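Local coordinates for protein succinylglutamate desuccinylase/aspartoacylase (Ruegeria sp. TM1040, PDB 3NA6) that probably hydrolyses the amide bond of an acylated amino acid, as the metal-dependent succinylglutamate desuccinylases and aspartoacylases do, at residues 27-30 / 31-34; 91-94 / 95-98; 132-135 / 136-139; 165-168 / 169-173; 228-231 / 232-236. One frame throughout, in Å; residues are numbered along the deposited sequence.

Four of the five contacts belong to the catalytic domain; contact 1 is the tip of a hairpin that meets a second subunit, its centre about 17 Å from that of contact 2. In contact 2 the side chain of N92 lies close to, without touching, H59, E62 and H145, whose donor atoms could form a vacant metal site, perhaps the active site of this member of the zinc-exopeptidase clan. Contacts 4 and 5 sit on neighbouring helices and touch where CE1 of H235 packs on O of A173 at 3.9 Å. Contact 3 comes within about 7 Å of both, measured between nearest atoms. The side chain of I234 in contact 5 is about 9 Å from the bound calcium ion.

Contact 1: 27-30 / 31-34; sequences YSRD and DSAW
R29 and D31 carry the charged part of this turn. NE of R29 reaches OD1 of D31 at 2.8 Å, a salt bridge whose hydrogen bond is weak because the N-H points well off the oxygen (130°). The guanidinium and carboxylate planes stand 64° apart, so the two groups do not pair flat. Water 1 makes a second link, accepting from NH2 of R29 and donating to OD2 of D31. From the same guanidinium, NH1 turns back and gives a nearly straight bond to O of Y27, 2.9 Å away and in the guanidinium plane. A salt bridge, a water and a carbonyl thus fix how the group is rotated; CG set between N and the carbonyl carbon (chi1 72°) and a further bend at chi2 together fold the chain over the turn.

The apolar part is small. CB of S32 sits over the centre of one guanidinium face, 3.5 Å from CZ of R29, and CD of R29 lies over one face of the Y27 ring.

The remaining bonds involve main-chain carbonyls. N of R29 donates to O of S32 and N of S32 to O of R29, each 3.0 Å, while OG of S28 donates to O of A33 at 2.8 Å.

The polar ends of D30 and S32 turn to a second subunit, where they bond T102 and D321 of that chain; K318 of the same subunit binds O of D31.

This is a type I beta turn from R29 to S32, closing the antiparallel hairpin of strands 17-26 and 36-46 at a subunit interface.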
loop_
_atom_site.group_PDB
_atom_site.type_symbol
_atom_site.label_atom_id
_atom_site.label_comp_id
_atom_site.label_asym_id
_atom_site.label_seq_id
_atom_site.Cartn_x
_atom_site.Cartn_y
_atom_site.Cartn_z
ATOM N N TYR A 27 8.584 -0.655 22.085
ATOM C CA TYR A 27 7.608 -0.731 20.981
ATOM C C TYR A 27 7.808 -2.064 20.255
ATOM O O TYR A 27 8.699 -2.207 19.409
ATOM C CB TYR A 27 7.760 0.488 20.048
ATOM C CG TYR A 27 6.966 0.438 18.763
ATOM C CD1 TYR A 27 5.666 -0.048 18.742
ATOM C CD2 TYR A 27 7.516 0.913 17.569
ATOM C CE1 TYR A 27 4.951 -0.118 17.565
ATOM C CE2 TYR A 27 6.806 0.854 16.378
ATOM C CZ TYR A 27 5.522 0.326 16.384
ATOM O OH TYR A 27 4.804 0.251 15.213
ATOM N N SER A 28 7.014 -3.055 20.665
ATOM C CA SER A 28 7.051 -4.368 20.070
ATOM C C SER A 28 6.134 -4.412 18.841
ATOM O O SER A 28 4.986 -4.039 18.933
ATOM C CB SER A 28 6.595 -5.380 21.100
ATOM O OG SER A 28 6.552 -6.654 20.515
ATOM N N ARG A 29 6.623 -4.856 17.697
ATOM C CA ARG A 29 5.779 -4.923 16.494
ATOM C C ARG A 29 6.326 -5.950 15.509
ATOM O O ARG A 29 7.366 -6.547 15.797
ATOM C CB ARG A 29 5.623 -3.546 15.848
ATOM C CG ARG A 29 6.879 -2.993 15.132
ATOM C CD ARG A 29 7.919 -2.423 16.074
ATOM N NE ARG A 29 9.007 -1.795 15.313
ATOM C CZ ARG A 29 10.090 -1.238 15.841
ATOM N NH1 ARG A 29 10.274 -1.193 17.143
ATOM N NH2 ARG A 29 10.996 -0.713 15.048
ATOM N N ASP A 30 5.635 -6.174 14.376
ATOM C CA ASP A 30 5.986 -7.283 13.471
ATOM C C ASP A 30 7.471 -7.248 13.079
ATOM O O ASP A 30 8.112 -8.281 13.072
ATOM C CB ASP A 30 5.169 -7.241 12.182
ATOM C CG ASP A 30 3.690 -7.598 12.382
ATOM O OD1 ASP A 30 3.297 -8.123 13.436
ATOM O OD2 ASP A 30 2.921 -7.335 11.445
ATOM N N ASP A 31 7.991 -6.064 12.740
ATOM C CA ASP A 31 9.391 -5.933 12.282
ATOM C C ASP A 31 10.427 -5.712 13.394
ATOM O O ASP A 31 11.604 -5.527 13.115
ATOM C CB ASP A 31 9.523 -4.861 11.191
ATOM C CG ASP A 31 9.430 -3.455 11.724
ATOM O OD1 ASP A 31 9.344 -3.254 12.947
ATOM O OD2 ASP A 31 9.460 -2.531 10.902
ATOM N N SER A 32 9.983 -5.747 14.650
ATOM C CA SER A 32 10.890 -5.757 15.801
ATOM C C SER A 32 10.175 -6.176 17.057
ATOM O O SER A 32 9.552 -5.339 17.719
ATOM C CB SER A 32 11.534 -4.373 16.033
ATOM O OG SER A 32 12.555 -4.514 16.994
ATOM N N ALA A 33 10.281 -7.458 17.408
ATOM C CA ALA A 33 9.581 -8.016 18.557
ATOM C C ALA A 33 10.066 -7.367 19.843
ATOM O O ALA A 33 9.287 -7.143 20.762
ATOM C CB ALA A 33 9.768 -9.546 18.623
ATOM N N TRP A 34 11.348 -7.038 19.910
ATOM C CA TRP A 34 11.906 -6.495 21.150
ATOM C C TRP A 34 12.468 -5.113 20.849
ATOM O O TRP A 34 13.642 -4.840 21.118
ATOM C CB TRP A 34 13.048 -7.419 21.578
ATOM C CG TRP A 34 13.319 -7.504 23.041
ATOM C CD1 TRP A 34 13.116 -6.534 23.993
ATOM C CD2 TRP A 34 13.878 -8.633 23.727
ATOM N NE1 TRP A 34 13.513 -7.001 25.232
ATOM C CE2 TRP A 34 13.988 -8.282 25.095
ATOM C CE3 TRP A 34 14.331 -9.893 23.309
ATOM C CZ2 TRP A 34 14.504 -9.152 26.045
ATOM C CZ3 TRP A 34 14.827 -10.753 24.242
ATOM C CH2 TRP A 34 14.911 -10.384 25.605
HETATM O O HOH W 1 10.272 -0.325 12.372
#

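Contact 2: 91-94 / 95-98; sequences FNYP and AFRA
Y93 and R97 lie side by side, one helical turn apart and pointing the same way. CG of R97 rests over one face of the tyrosine ring, offset toward its rim and 3.8 Å from the centroid of the Y93 ring, a CH-pi contact. Bends at chi2 and chi3 (-52° and -76°) then curl the arginine round the phenol, and NH1 of R97 ends 2.7 Å from OH of Y93 in a weak hydrogen bond, the N-H pointing well off the oxygen. Replacing Y93 by a leucine would probably leave NH1 of R97 without its hydroxyl partner and the CH2 groups of R97 without a flat face to lie on, setting the guanidinium free to turn. D291 of a third subunit packs on both residues.

A95 meets N92, the N-cap of the short helix 93-97. OD1 of N92 takes a weak capping bond from N of A95 at 3.4 Å, while CB of A95 packs 3.5 Å from CG of N92. N92 has CG anti to its own N (chi1 -169°), which turns the amide back over the first helical turn. Its main-chain O also accepts, from N of F96 at 2.9 Å, and O of Y93 accepts from N of R97.

P94 stands in that first turn, where the missing N-H costs no helical bond. Its O accepts from N of A98 at 3.1 Å. P94 and Y93 both rest on V37 of strand 36-46; the F96 ring stacks on that of Y90.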
loop_
_atom_site.group_PDB
_atom_site.type_symbol
_atom_site.label_atom_id
_atom_site.label_comp_id
_atom_site.label_asym_id
_atom_site.label_seq_id
_atom_site.Cartn_x
_atom_site.Cartn_y
_atom_site.Cartn_z
ATOM N N PHE A 91 9.676 15.862 18.951
ATOM C CA PHE A 91 8.744 15.502 20.013
ATOM C C PHE A 91 7.877 14.296 19.608
ATOM O O PHE A 91 7.897 13.273 20.266
ATOM C CB PHE A 91 7.931 16.754 20.289
ATOM C CG PHE A 91 7.023 16.723 21.505
ATOM C CD1 PHE A 91 7.056 15.737 22.460
ATOM C CD2 PHE A 91 6.139 17.778 21.670
ATOM C CE1 PHE A 91 6.212 15.788 23.538
ATOM C CE2 PHE A 91 5.299 17.844 22.764
ATOM C CZ PHE A 91 5.325 16.858 23.682
ATOM N N ASN A 92 7.114 14.389 18.532
ATOM C CA ASN A 92 6.491 13.176 17.992
ATOM C C ASN A 92 7.484 12.567 17.035
ATOM O O ASN A 92 7.359 12.684 15.802
ATOM C CB ASN A 92 5.163 13.429 17.297
ATOM C CG ASN A 92 4.435 12.142 16.991
ATOM O OD1 ASN A 92 5.035 11.052 17.061
ATOM N ND2 ASN A 92 3.132 12.236 16.719
ATOM N N TYR A 93 8.459 11.894 17.617
ATOM C CA TYR A 93 9.588 11.405 16.870
ATOM C C TYR A 93 9.180 10.520 15.690
ATOM O O TYR A 93 9.644 10.730 14.568
ATOM C CB TYR A 93 10.611 10.745 17.789
ATOM C CG TYR A 93 11.839 10.237 17.047
ATOM C CD1 TYR A 93 12.638 11.093 16.310
ATOM C CD2 TYR A 93 12.169 8.895 17.068
ATOM C CE1 TYR A 93 13.743 10.630 15.639
ATOM C CE2 TYR A 93 13.263 8.419 16.379
ATOM C CZ TYR A 93 14.044 9.292 15.678
ATOM O OH TYR A 93 15.121 8.802 15.016
ATOM N N PRO A 94 8.269 9.573 15.914
ATOM C CA PRO A 94 7.834 8.765 14.761
ATOM C C PRO A 94 7.219 9.582 13.635
ATOM O O PRO A 94 7.532 9.309 12.455
ATOM C CB PRO A 94 6.841 7.778 15.386
ATOM C CG PRO A 94 7.344 7.646 16.814
ATOM C CD PRO A 94 7.702 9.055 17.172
ATOM N N ALA A 95 6.422 10.608 13.968
ATOM C CA ALA A 95 5.834 11.470 12.943
ATOM C C ALA A 95 6.971 12.200 12.224
ATOM O O ALA A 95 6.995 12.282 10.993
ATOM C CB ALA A 95 4.840 12.478 13.519
ATOM N N PHE A 96 7.925 12.709 12.988
ATOM C CA PHE A 96 9.077 13.384 12.366
ATOM C C PHE A 96 9.832 12.462 11.402
ATOM O O PHE A 96 10.146 12.849 10.274
ATOM C CB PHE A 96 10.025 13.970 13.406
ATOM C CG PHE A 96 11.296 14.439 12.828
ATOM C CD1 PHE A 96 11.334 15.613 12.114
ATOM C CD2 PHE A 96 12.452 13.686 12.941
ATOM C CE1 PHE A 96 12.499 16.040 11.527
ATOM C CE2 PHE A 96 13.632 14.124 12.370
ATOM C CZ PHE A 96 13.648 15.308 11.654
ATOM N N ARG A 97 10.107 11.239 11.812
ATOM C CA ARG A 97 10.795 10.333 10.910
ATOM C C ARG A 97 10.019 10.049 9.621
ATOM O O ARG A 97 10.638 9.778 8.619
ATOM C CB ARG A 97 11.153 9.016 11.600
ATOM C CG ARG A 97 12.306 9.139 12.635
ATOM C CD ARG A 97 13.634 9.838 12.107
ATOM N NE ARG A 97 14.525 9.054 11.233
ATOM C CZ ARG A 97 15.168 7.924 11.569
ATOM N NH1 ARG A 97 15.010 7.340 12.758
ATOM N NH2 ARG A 97 15.964 7.341 10.680
ATOM N N ALA A 98 8.690 10.135 9.653
ATOM C CA ALA A 98 7.846 9.921 8.463
ATOM C C ALA A 98 7.553 11.205 7.698
ATOM O O ALA A 98 6.767 11.169 6.769
ATOM C CB ALA A 98 6.492 9.251 8.864
#

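Contact 3: 132-135 / 136-139; sequences RTLL and PMAD
L135 and P136 meet along their shared bond, CB of L135 lying 3.5 Å from CD of P136. The two side chains then part: L135 has CG beside its backbone N (chi1 -82°) and runs inward, while the proline ring turns back along the chain. CG of P136 stops 3.4 Å from O of R132, the carbonyl that the N-H of an ordinary residue at this place could serve in an alpha helix. Proline has no such hydrogen, so the ring carbons pack where a bond might have been.

Here helix 122-134 gives way to the loop that leads into strand 140-143 of the catalytic domain. L135 is wedged between L53 of strand 51-55 and the helix 195-200, where it touches Y195, A198 and V199; L134 also rests on L53, and on L13.

Past the proline the chain is held by bonds that span three residues, the spacing of a 3-10-like turn. N of M137 donates to O of L134, and N of A138 to O of L135, both at 2.9 Å. M137, a selenomethionine, comes back with CB 3.6 Å from O of L134. CB of A138 turns toward the preceding turn, 3.6 Å from O of L135, and NZ of K204 donates to the carbonyls of both L135 and A138.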
loop_
_atom_site.group_PDB
_atom_site.type_symbol
_atom_site.label_atom_id
_atom_site.label_comp_id
_atom_site.label_asym_id
_atom_site.label_seq_id
_atom_site.Cartn_x
_atom_site.Cartn_y
_atom_site.Cartn_z
ATOM N N ARG A 132 3.344 13.493 33.128
ATOM C CA ARG A 132 3.600 13.060 34.510
ATOM C C ARG A 132 5.066 13.045 34.923
ATOM O O ARG A 132 5.353 13.053 36.114
ATOM C CB ARG A 132 2.971 11.680 34.757
ATOM C CG ARG A 132 1.425 11.729 34.677
ATOM C CD ARG A 132 0.749 10.511 35.297
ATOM N NE ARG A 132 1.175 9.311 34.585
ATOM C CZ ARG A 132 1.640 8.195 35.133
ATOM N NH1 ARG A 132 1.677 8.036 36.450
ATOM N NH2 ARG A 132 2.030 7.212 34.343
ATOM N N THR A 133 6.002 13.033 33.976
ATOM C CA THR A 133 7.404 12.951 34.344
ATOM C C THR A 133 8.155 14.217 33.990
ATOM O O THR A 133 8.749 14.829 34.861
ATOM C CB THR A 133 8.098 11.700 33.738
ATOM O OG1 THR A 133 7.359 10.547 34.126
ATOM C CG2 THR A 133 9.540 11.562 34.240
ATOM N N LEU A 134 8.128 14.646 32.730
ATOM C CA LEU A 134 8.925 15.783 32.343
ATOM C C LEU A 134 8.328 17.137 32.760
ATOM O O LEU A 134 9.019 17.958 33.362
ATOM C CB LEU A 134 9.224 15.746 30.853
ATOM C CG LEU A 134 10.058 14.568 30.354
ATOM C CD1 LEU A 134 10.364 14.777 28.871
ATOM C CD2 LEU A 134 11.361 14.482 31.196
ATOM N N LEU A 135 7.073 17.389 32.426
ATOM C CA LEU A 135 6.451 18.684 32.763
ATOM C C LEU A 135 6.538 19.001 34.258
ATOM O O LEU A 135 6.821 20.133 34.609
ATOM C CB LEU A 135 4.990 18.807 32.285
ATOM C CG LEU A 135 4.838 19.213 30.801
ATOM C CD1 LEU A 135 3.363 19.181 30.312
ATOM C CD2 LEU A 135 5.460 20.582 30.630
ATOM N N PRO A 136 6.317 18.009 35.129
ATOM C CA PRO A 136 6.449 18.397 36.533
ATOM C C PRO A 136 7.844 18.852 36.958
ATOM O O PRO A 136 7.944 19.496 37.984
ATOM C CB PRO A 136 6.028 17.143 37.311
ATOM C CG PRO A 136 5.104 16.403 36.386
ATOM C CD PRO A 136 5.694 16.676 34.983
HETATM N N MSE A 137 8.888 18.543 36.195
HETATM C CA MSE A 137 10.211 19.029 36.535
HETATM C C MSE A 137 10.520 20.326 35.828
HETATM O O MSE A 137 11.558 20.916 36.085
HETATM C CB MSE A 137 11.257 17.975 36.206
HETATM C CG MSE A 137 11.161 16.768 37.112
HETATM SE SE MSE A 137 12.730 15.663 36.941
HETATM C CE MSE A 137 13.108 15.938 35.015
ATOM N N ALA A 138 9.617 20.792 34.963
ATOM C CA ALA A 138 9.820 22.067 34.261
ATOM C C ALA A 138 9.083 23.216 34.906
ATOM O O ALA A 138 7.955 23.053 35.366
ATOM C CB ALA A 138 9.385 21.958 32.792
ATOM N N ASP A 139 9.680 24.406 34.839
ATOM C CA ASP A 139 8.981 25.634 35.226
ATOM C C ASP A 139 8.267 26.300 34.051
ATOM O O ASP A 139 7.184 26.925 34.206
ATOM C CB ASP A 139 9.998 26.576 35.851
ATOM C CG ASP A 139 10.677 25.945 37.046
ATOM O OD1 ASP A 139 9.976 25.687 38.041
ATOM O OD2 ASP A 139 11.884 25.644 36.964
#

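Contact 4: 165-168 / 169-173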
loop_
_atom_site.group_PDB
_atom_site.type_symbol
_atom_site.label_atom_id
_atom_site.label_comp_id
_atom_site.label_asym_id
_atom_site.label_seq_id
_atom_site.Cartn_x
_atom_site.Cartn_y
_atom_site.Cartn_z
ATOM N N LYS A 165 -5.425 35.266 35.218
ATOM C CA LYS A 165 -4.936 36.496 34.560
ATOM C C LYS A 165 -3.502 36.847 34.929
ATOM O O LYS A 165 -2.826 37.568 34.200
ATOM C CB LYS A 165 -5.883 37.674 34.810
ATOM C CG LYS A 165 -7.339 37.439 34.310
ATOM C CD LYS A 165 -7.346 37.148 32.793
ATOM C CE LYS A 165 -8.712 36.751 32.253
ATOM N NZ LYS A 165 -8.549 36.339 30.856
ATOM N N VAL A 166 -3.020 36.336 36.055
ATOM C CA VAL A 166 -1.623 36.541 36.433
ATOM C C VAL A 166 -0.720 35.712 35.488
ATOM O O VAL A 166 0.265 36.225 34.957
ATOM C CB VAL A 166 -1.378 36.213 37.932
ATOM C CG1 VAL A 166 0.124 36.280 38.269
ATOM C CG2 VAL A 166 -2.220 37.198 38.852
ATOM N N LEU A 167 -1.078 34.447 35.266
ATOM C CA LEU A 167 -0.361 33.593 34.329
ATOM C C LEU A 167 -0.506 34.128 32.892
ATOM O O LEU A 167 0.434 34.077 32.113
ATOM C CB LEU A 167 -0.888 32.163 34.418
ATOM C CG LEU A 167 -0.300 31.091 33.503
ATOM C CD1 LEU A 167 1.183 30.984 33.744
ATOM C CD2 LEU A 167 -1.027 29.735 33.757
ATOM N N GLN A 168 -1.691 34.649 32.567
ATOM C CA GLN A 168 -1.937 35.204 31.254
ATOM C C GLN A 168 -0.937 36.313 30.976
ATOM O O GLN A 168 -0.358 36.378 29.899
ATOM C CB GLN A 168 -3.367 35.742 31.149
ATOM C CG GLN A 168 -3.728 36.332 29.769
ATOM C CD GLN A 168 -5.124 36.913 29.711
ATOM O OE1 GLN A 168 -6.120 36.191 29.846
ATOM N NE2 GLN A 168 -5.213 38.238 29.529
ATOM N N ASP A 169 -0.722 37.185 31.959
ATOM C CA ASP A 169 0.218 38.260 31.789
ATOM C C ASP A 169 1.642 37.723 31.663
ATOM O O ASP A 169 2.440 38.303 30.943
ATOM C CB ASP A 169 0.144 39.261 32.941
ATOM C CG ASP A 169 -1.085 40.150 32.874
ATOM O OD1 ASP A 169 -1.771 40.167 31.825
ATOM O OD2 ASP A 169 -1.349 40.836 33.882
ATOM N N ALA A 170 1.971 36.663 32.394
ATOM C CA ALA A 170 3.308 36.075 32.332
ATOM C C ALA A 170 3.555 35.478 30.944
ATOM O O ALA A 170 4.621 35.686 30.334
ATOM C CB ALA A 170 3.480 35.001 33.423
ATOM N N CYS A 171 2.562 34.743 30.444
ATOM C CA CYS A 171 2.624 34.201 29.087
ATOM C C CYS A 171 2.750 35.299 28.030
ATOM O O CYS A 171 3.529 35.172 27.098
ATOM C CB CYS A 171 1.404 33.322 28.796
ATOM S SG CYS A 171 1.322 31.779 29.766
ATOM N N PHE A 172 1.989 36.374 28.186
ATOM C CA PHE A 172 2.057 37.515 27.259
ATOM C C PHE A 172 3.473 38.137 27.213
ATOM O O PHE A 172 4.019 38.452 26.130
ATOM C CB PHE A 172 1.013 38.573 27.665
ATOM C CG PHE A 172 0.993 39.789 26.781
ATOM C CD1 PHE A 172 0.322 39.786 25.566
ATOM C CD2 PHE A 172 1.659 40.936 27.156
ATOM C CE1 PHE A 172 0.345 40.934 24.736
ATOM C CE2 PHE A 172 1.666 42.071 26.338
ATOM C CZ PHE A 172 1.018 42.056 25.135
ATOM N N ALA A 173 4.056 38.326 28.389
ATOM C CA ALA A 173 5.404 38.881 28.505
ATOM C C ALA A 173 6.423 37.968 27.823
ATOM O O ALA A 173 7.326 38.451 27.118
ATOM C CB ALA A 173 5.775 39.103 29.973
HETATM O O HOH W 2 -4.080 39.396 32.347
HETATM O O HOH W 3 -2.535 39.701 29.209
#
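C171 and L167 show the backbone bonding at its straightest: N of C171 donates to O of L167 at 2.8 Å, with 173° at the hydrogen. The same four-residue spacing joins D169 to K165, A170 to V166 and F172 to Q168, as in any regular alpha helix.

Apolar contact is slight. CD1 of L167 lies 4.1 Å from SG of C171, on the flank where L167 and A170 rest on V205 of strand 205-210.

The polar side chains bunch on another flank. Q168 is fully extended, with CG anti to its N (chi1 -179°), and this brings OE1 of Q168 to 2.6 Å from NZ of K165. Water 3 accepts from NE2 of Q168 at 3.1 Å and donates to OD1 of D169; water 2 ties that oxygen to O of K165. A leucine at Q168 would probably leave NZ of K165 short of one acceptor and break the water link to D169.

N of L162 also donates to OE1 of Q168, and NZ of K165 to O of L162. The amide therefore ties this crossover helix, between strands 156-160 and 182-186, to the loop before it, while water 3 links its NE2 to the carboxylate of D169.

Contact 5: 228-231 / 232-236; sequences GLRN and VLIHF
L229 and L233 lie side by side, pointing the same way, with their CD1 atoms 4.0 Å apart. They get there by different torsions. L229 puts CG anti to its N (chi1 -180°), whereas L233 keeps CG beside its N (chi1 -68°), which brings CG of L233 to 3.2 Å from O of L229. The pair fits against L72 of helix 64-75.

R230 and I234 meet one step round the helix. The arginine is stretched out from CG to NE and then turns at chi4 (-86°), laying its guanidinium over the methyl CD1 of I234. That methyl sits toward the rim of one face, 3.5 Å from NH1 of R230. NH1 is also bonded to O of E242, so the group is held by a polar partner while its face rests on carbon.

V232 has one methyl on each side of its N. CG2 takes the place between N and the carbonyl carbon and comes within 3.3 Å of O of L229; CG1 approaches O of G228 at 3.4 Å. Further out V232 packs on F178 and V142. N231 points elsewhere, and its ND2 donates to O of Q244.

Beneath these side chains the bonding is that of an alpha helix, for instance N of V232 to O of G228 and N of H235 to O of N231, each 2.9 Å. With the backbone paired and leucine and valine turned to neighbouring elements, helix 219-235 seats mainly through carbon, and R230 and N231 fasten it by hydrogen bonds to the chain that follows.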
loop_
_atom_site.group_PDB
_atom_site.type_symbol
_atom_site.label_atom_id
_atom_site.label_comp_id
_atom_site.label_asym_id
_atom_site.label_seq_id
_atom_site.Cartn_x
_atom_site.Cartn_y
_atom_site.Cartn_z
ATOM N N GLY A 228 14.026 33.956 18.778
ATOM C CA GLY A 228 12.906 33.809 19.703
ATOM C C GLY A 228 13.276 32.876 20.853
ATOM O O GLY A 228 13.011 33.200 21.999
ATOM N N LEU A 229 13.931 31.756 20.547
ATOM C CA LEU A 229 14.360 30.774 21.551
ATOM C C LEU A 229 15.391 31.361 22.499
ATOM O O LEU A 229 15.249 31.270 23.735
ATOM C CB LEU A 229 14.957 29.553 20.885
ATOM C CG LEU A 229 15.465 28.390 21.746
ATOM C CD1 LEU A 229 14.338 27.954 22.721
ATOM C CD2 LEU A 229 16.008 27.193 20.857
ATOM N N ARG A 230 16.408 32.009 21.925
ATOM C CA ARG A 230 17.420 32.645 22.730
ATOM C C ARG A 230 16.799 33.754 23.589
ATOM O O ARG A 230 17.045 33.807 24.809
ATOM C CB ARG A 230 18.553 33.176 21.867
ATOM C CG ARG A 230 19.703 33.759 22.682
ATOM C CD ARG A 230 20.862 34.281 21.792
ATOM N NE ARG A 230 21.786 35.106 22.571
ATOM C CZ ARG A 230 21.658 36.418 22.808
ATOM N NH1 ARG A 230 20.651 37.139 22.309
ATOM N NH2 ARG A 230 22.566 37.023 23.563
ATOM N N ASN A 231 15.991 34.620 22.975
ATOM C CA ASN A 231 15.284 35.649 23.727
ATOM C C ASN A 231 14.486 35.115 24.917
ATOM O O ASN A 231 14.620 35.662 26.029
ATOM C CB ASN A 231 14.336 36.448 22.857
ATOM C CG ASN A 231 15.047 37.503 21.983
ATOM O OD1 ASN A 231 16.229 37.778 22.129
ATOM N ND2 ASN A 231 14.299 38.077 21.065
ATOM N N VAL A 232 13.639 34.095 24.707
ATOM C CA VAL A 232 12.825 33.610 25.831
ATOM C C VAL A 232 13.713 32.955 26.897
ATOM O O VAL A 232 13.445 33.092 28.096
ATOM C CB VAL A 232 11.638 32.702 25.418
ATOM C CG1 VAL A 232 10.704 33.464 24.470
ATOM C CG2 VAL A 232 12.119 31.402 24.794
ATOM N N LEU A 233 14.766 32.259 26.471
ATOM C CA LEU A 233 15.694 31.674 27.437
ATOM C C LEU A 233 16.434 32.733 28.291
ATOM O O LEU A 233 16.716 32.488 29.482
ATOM C CB LEU A 233 16.667 30.691 26.761
ATOM C CG LEU A 233 16.044 29.385 26.218
ATOM C CD1 LEU A 233 17.111 28.505 25.547
ATOM C CD2 LEU A 233 15.286 28.626 27.293
ATOM N N ILE A 234 16.729 33.893 27.711
ATOM C CA ILE A 234 17.232 35.050 28.483
ATOM C C ILE A 234 16.129 35.587 29.431
ATOM O O ILE A 234 16.391 35.831 30.607
ATOM C CB ILE A 234 17.751 36.183 27.565
ATOM C CG1 ILE A 234 19.013 35.723 26.811
ATOM C CG2 ILE A 234 18.093 37.467 28.400
ATOM C CD1 ILE A 234 19.470 36.654 25.600
ATOM N N HIS A 235 14.917 35.764 28.909
ATOM C CA HIS A 235 13.752 36.216 29.692
ATOM C C HIS A 235 13.533 35.313 30.921
ATOM O O HIS A 235 13.247 35.806 32.035
ATOM C CB HIS A 235 12.501 36.215 28.777
ATOM C CG HIS A 235 11.215 36.648 29.439
ATOM N ND1 HIS A 235 10.891 37.974 29.661
ATOM C CD2 HIS A 235 10.172 35.925 29.913
ATOM C CE1 HIS A 235 9.700 38.042 30.228
ATOM N NE2 HIS A 235 9.241 36.816 30.394
ATOM N N PHE A 236 13.710 34.000 30.728
ATOM C CA PHE A 236 13.540 33.026 31.811
ATOM C C PHE A 236 14.774 32.895 32.712
ATOM O O PHE A 236 14.766 32.106 33.670
ATOM C CB PHE A 236 13.189 31.633 31.244
ATOM C CG PHE A 236 11.859 31.566 30.497
ATOM C CD1 PHE A 236 10.724 32.214 30.981
ATOM C CD2 PHE A 236 11.743 30.799 29.347
ATOM C CE1 PHE A 236 9.502 32.106 30.315
ATOM C CE2 PHE A 236 10.512 30.699 28.678
ATOM C CZ PHE A 236 9.406 31.375 29.164
#